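Local coordinates for protein transcriptional regulator (AraC-type DNA-binding domain-containing proteins) (Chromobacterium violaceum, PDB 3OIO) that probably acts as a transcription factor that binds specific DNA sequences through an AraC-type C-terminal domain made of helix-turn-helix motifs, at residues Leu59-Ala64 with Arg95-Ile100; Lys73-Ile78 with Thr101-Arg106. All blocks are in the same frame, centred on the assembly; numbering follows the deposited sequence.

Contact 1: residues Leu59-Ala64 with Arg95-Ile100; sequences LRLNRA and RNHFNI
Leu-61 and Asn-62 of helix 52-70, the long connecting helix of the AraC-type DNA-binding domain, meet His-97 and Phe-98 in the last turn of helix 87-98. The nearest CA atoms, those of Leu-61 and His-97, lie 8.0 Å apart. Only 192 Å² is buried between the two segments, and no hydrogen bond crosses, so the contact is one of packing. Leu-61 points toward the other helix, and its branch CD1 touches His-97 CB at 3.7 Å. His-97 CG, anti to the backbone N (chi1 -176°), lies 3.9 Å from Leu-61 CD1, which meets the ring obliquely. The Phe-98 ring offers its edge to helix 52-70: CE2 lies 3.6 Å from Leu-61 O and 4.0 Å from Leu-61 CB. At the same edge CZ meets Asn-62 OD1 at 3.6 Å, with the amide and ring planes 79° apart, so the amide does not stack on the ring. Both oxygens lie near the ring plane at its C-H rim, which is consistent with at most a weak electrostatic attraction. His-97 CD2 sits over the centre of one face of the Phe-98 ring, 3.4 Å above its plane. The other end of the Asn-62 amide is engaged within its own helix, where ND2 bonds to Glu-58 O. Tyr-94 and Thr-93 add further contacts to Leu-61. Such packing of the linker helix on the second helix of the C-terminal helix-turn-helix, the recognition helix by position, is typical of the two-motif AraC/MarA fold.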
ATOM      1  N   LEU A  59      -0.021  -1.707  -0.045  0.50 12.97           N
ATOM      2  CA  LEU A  59      -1.097  -1.167   0.767  0.50 13.40           C
ATOM      3  C   LEU A  59      -1.679   0.095   0.109  0.50 12.62           C
ATOM      4  O   LEU A  59      -2.905   0.229  -0.033  0.50 12.65           O
ATOM      5  CB  LEU A  59      -0.502  -0.869   2.136  0.50 13.84           C
ATOM      6  CG  LEU A  59      -1.341  -0.404   3.292  0.50 15.54           C
ATOM      7  CD1 LEU A  59      -0.494  -0.479   4.574  0.50 16.07           C
ATOM      8  CD2 LEU A  59      -1.766   1.012   2.976  0.50 17.72           C
ATOM      9  N   ARG A  60      -0.800   1.001  -0.322  1.00 12.03           N
ATOM     10  CA  ARG A  60      -1.232   2.243  -0.983  1.00 12.31           C
ATOM     11  C   ARG A  60      -1.955   1.937  -2.307  1.00 11.52           C
ATOM     12  O   ARG A  60      -2.961   2.590  -2.617  1.00 13.07           O
ATOM     13  CB  ARG A  60      -0.021   3.165  -1.212  1.00 11.27           C
ATOM     14  CG  ARG A  60       0.507   3.755   0.144  1.00 13.81           C
ATOM     15  CD  ARG A  60       1.967   4.324   0.083  1.00 15.54           C
ATOM     16  NE  ARG A  60       2.083   5.053  -1.174  1.00 17.20           N
ATOM     17  CZ  ARG A  60       3.110   5.010  -2.005  1.00 17.84           C
ATOM     18  NH1 ARG A  60       2.991   5.629  -3.201  1.00 17.81           N
ATOM     19  NH2 ARG A  60       4.238   4.364  -1.641  1.00 17.01           N
ATOM     20  N   LEU A  61      -1.470   0.933  -3.051  1.00 11.11           N
ATOM     21  CA  LEU A  61      -2.141   0.512  -4.295  1.00 11.51           C
ATOM     22  C   LEU A  61      -3.530  -0.087  -4.026  1.00 11.17           C
ATOM     23  O   LEU A  61      -4.472   0.145  -4.812  1.00 12.57           O
ATOM     24  CB  LEU A  61      -1.287  -0.517  -5.050  1.00 10.49           C
ATOM     25  CG  LEU A  61      -0.083   0.168  -5.740  1.00 12.11           C
ATOM     26  CD1 LEU A  61       0.882  -0.933  -6.231  1.00 14.89           C
ATOM     27  CD2 LEU A  61      -0.449   1.169  -6.915  1.00 15.85           C
ATOM     28  N   ASN A  62      -3.670  -0.853  -2.925  1.00 11.44           N
ATOM     29  CA  ASN A  62      -4.979  -1.349  -2.565  1.00 11.98           C
ATOM     30  C   ASN A  62      -5.929  -0.247  -2.116  1.00 13.01           C
ATOM     31  O   ASN A  62      -7.134  -0.328  -2.413  1.00 14.15           O
ATOM     32  CB  ASN A  62      -4.864  -2.485  -1.524  1.00 12.46           C
ATOM     33  CG  ASN A  62      -4.636  -3.826  -2.201  1.00 13.34           C
ATOM     34  OD1 ASN A  62      -5.591  -4.481  -2.664  1.00 16.00           O
ATOM     35  ND2 ASN A  62      -3.371  -4.236  -2.294  1.00 13.51           N
ATOM     36  N   ARG A  63      -5.419   0.774  -1.406  1.00 13.65           N
ATOM     37  CA  ARG A  63      -6.299   1.907  -1.106  1.00 14.04           C
ATOM     38  C   ARG A  63      -6.734   2.572  -2.431  1.00 14.25           C
ATOM     39  O   ARG A  63      -7.901   2.983  -2.598  1.00 14.88           O
ATOM     40  CB  ARG A  63      -5.619   2.917  -0.154  1.00 15.11           C
ATOM     41  CG  ARG A  63      -6.444   4.203   0.089  1.00 18.84           C
ATOM     42  CD  ARG A  63      -7.878   4.016   0.613  1.00 28.95           C
ATOM     43  NE  ARG A  63      -8.053   3.145   1.781  1.00 36.60           N
ATOM     44  CZ  ARG A  63      -7.993   3.548   3.053  1.00 40.71           C
ATOM     45  NH1 ARG A  63      -8.204   2.675   4.047  1.00 42.31           N
ATOM     46  NH2 ARG A  63      -7.700   4.816   3.342  1.00 42.25           N
ATOM     47  N   ALA A  64      -5.805   2.684  -3.375  1.00 13.92           N
ATOM     48  CA  ALA A  64      -6.139   3.299  -4.680  1.00 13.33           C
ATOM     49  C   ALA A  64      -7.246   2.484  -5.366  1.00 13.30           C
ATOM     50  O   ALA A  64      -8.194   3.034  -5.976  1.00 14.71           O
ATOM     51  CB  ALA A  64      -4.891   3.374  -5.549  1.00 13.18           C
ATOM     52  N   ARG A  95      -0.735  -0.933 -12.741  1.00 13.66           N
ATOM     53  CA  ARG A  95      -0.859  -1.960 -13.774  1.00 15.19           C
ATOM     54  C   ARG A  95       0.097  -3.145 -13.521  1.00 15.22           C
ATOM     55  O   ARG A  95      -0.262  -4.304 -13.736  1.00 15.39           O
ATOM     56  CB  ARG A  95      -0.614  -1.357 -15.160  1.00 15.28           C
ATOM     57  CG  ARG A  95      -0.731  -2.383 -16.287  1.00 19.92           C
ATOM     58  CD  ARG A  95      -0.311  -1.784 -17.627  1.00 25.07           C
ATOM     59  NE  ARG A  95      -0.393  -2.811 -18.660  1.00 34.49           N
ATOM     60  CZ  ARG A  95       0.121  -2.686 -19.880  1.00 39.31           C
ATOM     61  NH1 ARG A  95       0.794  -1.587 -20.214  1.00 42.15           N
ATOM     62  NH2 ARG A  95      -0.013  -3.677 -20.757  1.00 43.26           N
ATOM     63  N   ASN A  96       1.314  -2.857 -13.090  1.00 14.44           N
ATOM     64  CA  ASN A  96       2.243  -3.946 -12.786  1.00 16.14           C
ATOM     65  C   ASN A  96       1.707  -4.833 -11.641  1.00 15.30           C
ATOM     66  O   ASN A  96       1.859  -6.068 -11.646  1.00 17.82           O
ATOM     67  CB  ASN A  96       3.608  -3.375 -12.393  1.00 18.01           C
ATOM     68  CG  ASN A  96       4.598  -4.467 -12.024  1.00 21.25           C
ATOM     69  OD1 ASN A  96       4.856  -5.360 -12.811  1.00 24.36           O
ATOM     70  ND2 ASN A  96       5.127  -4.412 -10.808  1.00 27.55           N
ATOM     71  N   HIS A  97       1.063  -4.197 -10.664  1.00 13.73           N
ATOM     72  CA  HIS A  97       0.634  -4.916  -9.482  1.00 13.37           C
ATOM     73  C   HIS A  97      -0.657  -5.720  -9.721  1.00 13.69           C
ATOM     74  O   HIS A  97      -0.745  -6.890  -9.299  1.00 14.91           O
ATOM     75  CB  HIS A  97       0.414  -3.942  -8.321  1.00 13.29           C
ATOM     76  CG  HIS A  97       0.069  -4.641  -7.053  1.00 12.47           C
ATOM     77  ND1 HIS A  97       1.018  -5.295  -6.290  1.00 17.11           N
ATOM     78  CD2 HIS A  97      -1.132  -4.872  -6.458  1.00 14.04           C
ATOM     79  CE1 HIS A  97       0.413  -5.849  -5.243  1.00 17.60           C
ATOM     80  NE2 HIS A  97      -0.891  -5.619  -5.337  1.00 15.63           N
ATOM     81  N   PHE A  98      -1.637  -5.089 -10.379  1.00 14.17           N
ATOM     82  CA  PHE A  98      -2.977  -5.664 -10.514  1.00 14.25           C
ATOM     83  C   PHE A  98      -3.260  -6.245 -11.890  1.00 16.75           C
ATOM     84  O   PHE A  98      -4.305  -6.885 -12.093  1.00 17.35           O
ATOM     85  CB  PHE A  98      -4.034  -4.595 -10.212  1.00 13.95           C
ATOM     86  CG  PHE A  98      -4.177  -4.291  -8.754  1.00 13.30           C
ATOM     87  CD1 PHE A  98      -4.638  -5.273  -7.855  1.00 14.29           C
ATOM     88  CD2 PHE A  98      -3.872  -3.011  -8.265  1.00 11.07           C
ATOM     89  CE1 PHE A  98      -4.763  -4.986  -6.462  1.00 15.27           C
ATOM     90  CE2 PHE A  98      -4.024  -2.707  -6.904  1.00 13.67           C
ATOM     91  CZ  PHE A  98      -4.477  -3.682  -5.997  1.00 13.90           C
ATOM     92  N   ASN A  99      -2.333  -6.020 -12.816  0.50 17.17           N
ATOM     93  CA  ASN A  99      -2.472  -6.476 -14.204  0.50 18.64           C
ATOM     94  C   ASN A  99      -3.695  -5.923 -14.915  0.50 18.80           C
ATOM     95  O   ASN A  99      -4.233  -6.570 -15.813  0.50 19.26           O
ATOM     96  CB  ASN A  99      -2.458  -7.999 -14.273  0.50 19.66           C
ATOM     97  CG  ASN A  99      -1.163  -8.569 -13.789  0.50 21.21           C
ATOM     98  OD1 ASN A  99      -1.138  -9.436 -12.926  0.50 28.03           O
ATOM     99  ND2 ASN A  99      -0.069  -8.050 -14.304  0.50 22.31           N
ATOM    100  N   ILE A 100      -4.117  -4.732 -14.486  1.00 18.11           N
ATOM    101  CA  ILE A 100      -5.041  -3.876 -15.229  1.00 19.08           C
ATOM    102  C   ILE A 100      -4.709  -2.456 -14.863  1.00 18.15           C
ATOM    103  O   ILE A 100      -4.125  -2.198 -13.804  1.00 16.78           O
ATOM    104  CB  ILE A 100      -6.535  -4.150 -14.943  1.00 20.08           C
ATOM    105  CG1 ILE A 100      -6.881  -3.942 -13.480  1.00 19.50           C
ATOM    106  CG2 ILE A 100      -6.958  -5.551 -15.409  1.00 22.58           C
ATOM    107  CD1 ILE A 100      -8.478  -3.925 -13.273  1.00 22.79           C
TER

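Contact 2: residues Lys73-Ile78 with Thr101-Arg106; sequences KSIVQI and TPREER. With SO4 (sulfate ion), chain C.
Arg-106 reaches across to Lys-73 and makes the one hydrogen bond between the two segments. Its NH1 donates to Lys-73 O at 2.8 Å with an N-H...O angle of 160°. The acceptor is near the guanidinium plane, while the donor is tilted from the carbonyl plane. Arg-106 is modelled in two conformers, and this bond belongs to the one described; in it NE also binds Leu-68 O of helix 52-70. Apolar packing centres on Ile-75, whose CG2 touches Pro-102 CB at 4.0 Å, the two side chains crossing at about a right angle. Phe-90 of helix 87-98 touches both, so that helix lines the junction between helix 75-81, first of the C-terminal helix-turn-helix, and helix 102-107. Arg-103, bent at chi3 (-86°), has Ile-75 CG1 over one guanidinium face, 4.2 Å from NH2. Each helix start is capped. Ser-74 OG accepts from Gln-77 N at 3.0 Å, whereas Thr-101 and Glu-104 form a capping box, Thr-101 OG1 taking Glu-104 N and Glu-104 OE1 taking Thr-101 N. A sulfate, probably from the crystallisation liquor, bridges the segments by hydrogen bonds: O2 accepts from Ile-75 N (3.0 Å), O4 from Arg-103 NH2 (2.9 Å, bent at 136°). Sulfate O1 lies closer to Arg-103 NH2, at 2.8 Å near the guanidinium plane.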
ATOM      1  N   LYS A  73     -13.170  10.559  -8.407  1.00 41.20           N
ATOM      2  CA  LYS A  73     -11.964  11.359  -8.337  1.00 40.60           C
ATOM      3  C   LYS A  73     -11.201  10.981  -9.575  1.00 39.01           C
ATOM      4  O   LYS A  73     -11.254   9.822  -9.993  1.00 39.28           O
ATOM      5  CB  LYS A  73     -11.198  11.038  -7.072  1.00 41.38           C
ATOM      6  CG  LYS A  73     -11.970  11.370  -5.806  1.00 44.50           C
ATOM      7  CD  LYS A  73     -11.230  10.831  -4.607  1.00 47.81           C
ATOM      8  CE  LYS A  73     -11.801  11.356  -3.294  1.00 51.39           C
ATOM      9  NZ  LYS A  73     -11.112  10.686  -2.140  1.00 54.92           N
ATOM     10  N   SER A  74     -10.546  11.945 -10.200  1.00 38.63           N
ATOM     11  CA  SER A  74      -9.726  11.637 -11.365  1.00 37.31           C
ATOM     12  C   SER A  74      -8.648  10.596 -10.995  1.00 35.84           C
ATOM     13  O   SER A  74      -8.337  10.380  -9.806  1.00 35.43           O
ATOM     14  CB  SER A  74      -9.086  12.909 -11.931  1.00 38.07           C
ATOM     15  OG  SER A  74      -8.103  13.436 -11.045  1.00 37.65           O
ATOM     16  N   ILE A  75      -8.080   9.955 -12.014  1.00 34.45           N
ATOM     17  CA  ILE A  75      -6.958   9.052 -11.808  1.00 33.44           C
ATOM     18  C   ILE A  75      -5.850   9.819 -11.072  1.00 32.91           C
ATOM     19  O   ILE A  75      -5.264   9.307 -10.107  1.00 31.38           O
ATOM     20  CB  ILE A  75      -6.461   8.429 -13.154  1.00 33.35           C
ATOM     21  CG1 ILE A  75      -7.590   7.660 -13.861  1.00 35.22           C
ATOM     22  CG2 ILE A  75      -5.264   7.536 -12.964  1.00 33.45           C
ATOM     23  CD1 ILE A  75      -8.391   6.758 -12.966  1.00 36.12           C
ATOM     24  N   VAL A  76      -5.621  11.069 -11.470  1.00 33.99           N
ATOM     25  CA  VAL A  76      -4.570  11.895 -10.872  1.00 34.90           C
ATOM     26  C   VAL A  76      -4.811  12.169  -9.386  1.00 33.50           C
ATOM     27  O   VAL A  76      -3.898  12.032  -8.573  1.00 32.65           O
ATOM     28  CB  VAL A  76      -4.300  13.214 -11.689  1.00 36.56           C
ATOM     29  CG1 VAL A  76      -3.252  14.127 -10.982  1.00 39.38           C
ATOM     30  CG2 VAL A  76      -3.816  12.843 -13.104  1.00 39.49           C
ATOM     31  N   GLN A  77      -6.045  12.529  -9.053  0.50 32.86           N
ATOM     32  CA  GLN A  77      -6.467  12.777  -7.676  0.50 32.53           C
ATOM     33  C   GLN A  77      -6.201  11.559  -6.794  0.50 30.38           C
ATOM     34  O   GLN A  77      -5.673  11.678  -5.692  0.50 30.37           O
ATOM     35  CB  GLN A  77      -7.962  13.102  -7.662  0.50 34.00           C
ATOM     36  CG  GLN A  77      -8.499  13.694  -6.363  0.50 37.95           C
ATOM     37  CD  GLN A  77      -9.838  14.399  -6.562  0.50 42.08           C
ATOM     38  OE1 GLN A  77     -10.358  14.486  -7.679  0.50 43.69           O
ATOM     39  NE2 GLN A  77     -10.404  14.896  -5.475  0.50 43.50           N
ATOM     40  N   ILE A  78      -6.579  10.386  -7.292  1.00 28.00           N
ATOM     41  CA  ILE A  78      -6.477   9.156  -6.521  1.00 24.16           C
ATOM     42  C   ILE A  78      -4.998   8.839  -6.324  1.00 22.68           C
ATOM     43  O   ILE A  78      -4.563   8.468  -5.210  1.00 21.54           O
ATOM     44  CB  ILE A  78      -7.218   7.984  -7.197  1.00 23.29           C
ATOM     45  CG1 ILE A  78      -8.723   8.185  -7.004  1.00 23.75           C
ATOM     46  CG2 ILE A  78      -6.779   6.618  -6.591  1.00 21.25           C
ATOM     47  CD1 ILE A  78      -9.591   7.355  -7.964  1.00 24.30           C
ATOM     48  N   THR A 101      -5.100  -1.515 -15.714  1.00 18.41           N
ATOM     49  CA  THR A 101      -4.811  -0.126 -15.433  1.00 18.13           C
ATOM     50  C   THR A 101      -5.853   0.467 -14.469  1.00 16.92           C
ATOM     51  O   THR A 101      -6.949  -0.099 -14.288  1.00 16.95           O
ATOM     52  CB  THR A 101      -4.849   0.717 -16.729  1.00 19.36           C
ATOM     53  OG1 THR A 101      -6.187   0.664 -17.275  1.00 20.99           O
ATOM     54  CG2 THR A 101      -3.816   0.198 -17.742  1.00 22.07           C
ATOM     55  N   PRO A 102      -5.530   1.615 -13.848  1.00 16.56           N
ATOM     56  CA  PRO A 102      -6.540   2.269 -13.004  1.00 16.57           C
ATOM     57  C   PRO A 102      -7.836   2.567 -13.767  1.00 16.80           C
ATOM     58  O   PRO A 102      -8.926   2.372 -13.215  1.00 16.11           O
ATOM     59  CB  PRO A 102      -5.851   3.579 -12.582  1.00 16.97           C
ATOM     60  CG  PRO A 102      -4.358   3.203 -12.506  1.00 16.95           C
ATOM     61  CD  PRO A 102      -4.169   2.191 -13.652  1.00 17.40           C
ATOM     62  N   ARG A 103      -7.723   2.990 -15.031  1.00 18.20           N
ATOM     63  CA  ARG A 103      -8.911   3.290 -15.828  1.00 19.16           C
ATOM     64  C   ARG A 103      -9.741   2.023 -16.056  1.00 17.85           C
ATOM     65  O   ARG A 103     -10.991   2.066 -15.983  1.00 18.37           O
ATOM     66  CB  ARG A 103      -8.499   3.994 -17.153  1.00 20.76           C
ATOM     67  CG  ARG A 103      -9.609   4.433 -18.066  1.00 29.34           C
ATOM     68  CD  ARG A 103      -9.013   5.368 -19.171  1.00 39.93           C
ATOM     69  NE  ARG A 103      -8.942   6.786 -18.747  1.00 47.64           N
ATOM     70  CZ  ARG A 103      -7.870   7.399 -18.234  1.00 49.58           C
ATOM     71  NH1 ARG A 103      -6.720   6.757 -18.071  1.00 52.15           N
ATOM     72  NH2 ARG A 103      -7.948   8.674 -17.880  1.00 52.66           N
ATOM     73  N   GLU A 104      -9.071   0.885 -16.261  1.00 17.06           N
ATOM     74  CA  GLU A 104      -9.793  -0.387 -16.466  1.00 16.73           C
ATOM     75  C   GLU A 104     -10.463  -0.791 -15.156  1.00 15.21           C
ATOM     76  O   GLU A 104     -11.599  -1.289 -15.156  1.00 14.71           O
ATOM     77  CB  GLU A 104      -8.830  -1.480 -16.960  1.00 16.91           C
ATOM     78  CG  GLU A 104      -8.477  -1.317 -18.437  1.00 21.05           C
ATOM     79  CD  GLU A 104      -7.287  -2.148 -18.942  1.00 26.57           C
ATOM     80  OE1 GLU A 104      -6.374  -2.558 -18.180  1.00 25.12           O
ATOM     81  OE2 GLU A 104      -7.242  -2.329 -20.179  1.00 32.08           O
ATOM     82  N   GLU A 105      -9.764  -0.597 -14.034  1.00 14.49           N
ATOM     83  CA  GLU A 105     -10.344  -0.944 -12.707  1.00 13.16           C
ATOM     84  C   GLU A 105     -11.638  -0.137 -12.505  1.00 14.35           C
ATOM     85  O   GLU A 105     -12.688  -0.687 -12.127  1.00 15.00           O
ATOM     86  CB  GLU A 105      -9.362  -0.598 -11.578  1.00 12.64           C
ATOM     87  CG  GLU A 105      -9.848  -1.116 -10.204  1.00 12.88           C
ATOM     88  CD  GLU A 105      -9.554  -2.600 -10.039  1.00 14.99           C
ATOM     89  OE1 GLU A 105      -8.376  -2.965  -9.905  1.00 15.57           O
ATOM     90  OE2 GLU A 105     -10.504  -3.400 -10.045  1.00 20.18           O
ATOM     91  N   ARG A 106     -11.580   1.164 -12.764  0.50 14.64           N
ATOM     92  CA  ARG A 106     -12.797   1.962 -12.600  0.50 15.89           C
ATOM     93  C   ARG A 106     -13.898   1.536 -13.570  0.50 15.75           C
ATOM     94  O   ARG A 106     -15.082   1.447 -13.175  0.50 16.16           O
ATOM     95  CB  ARG A 106     -12.524   3.457 -12.709  0.50 16.80           C
ATOM     96  CG  ARG A 106     -13.835   4.189 -12.901  0.50 19.30           C
ATOM     97  CD  ARG A 106     -13.852   5.536 -12.283  0.50 24.07           C
ATOM     98  NE  ARG A 106     -13.419   5.551 -10.893  0.50 25.17           N
ATOM     99  CZ  ARG A 106     -12.931   6.644 -10.321  0.50 27.06           C
ATOM    100  NH1 ARG A 106     -12.844   7.768 -11.026  0.50 27.46           N
ATOM    101  NH2 ARG A 106     -12.550   6.622  -9.054  0.50 27.32           N
TER
HETATM  102  S   SO4 C 402      -9.692  10.668 -15.622  1.00 44.52           S
HETATM  103  O1  SO4 C 402      -8.229  10.621 -15.900  1.00 44.10           O
HETATM  104  O2  SO4 C 402      -9.992  10.104 -14.284  1.00 42.05           O
HETATM  105  O3  SO4 C 402     -10.194  12.056 -15.544  1.00 46.05           O
HETATM  106  O4  SO4 C 402     -10.351   9.911 -16.698  1.00 44.86           O

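Each contact ties one helix of the C-terminal helix-turn-helix to an adjoining helix: 87-98 to 52-70 in contact 1, 75-81 to 102-107 in contact 2. They lie on the same side of the chain's centre, contact 1 about 8 Å from it and contact 2 about 16 Å, centre to centre. Both are partly buried, but their chemistry differs: 59-64 with 95-100 is packing without a crossing hydrogen bond, while 73-78 with 101-106 joins apolar packing to an arginine-carbonyl bond and a sulfate at a capped helix start. Helix 52-70 supplies one side of contact 1 and packs against contact 2 through Leu-67 and Leu-68. They also touch directly, Ala-64 CA lying 3.9 Å from Ile-78 CG2.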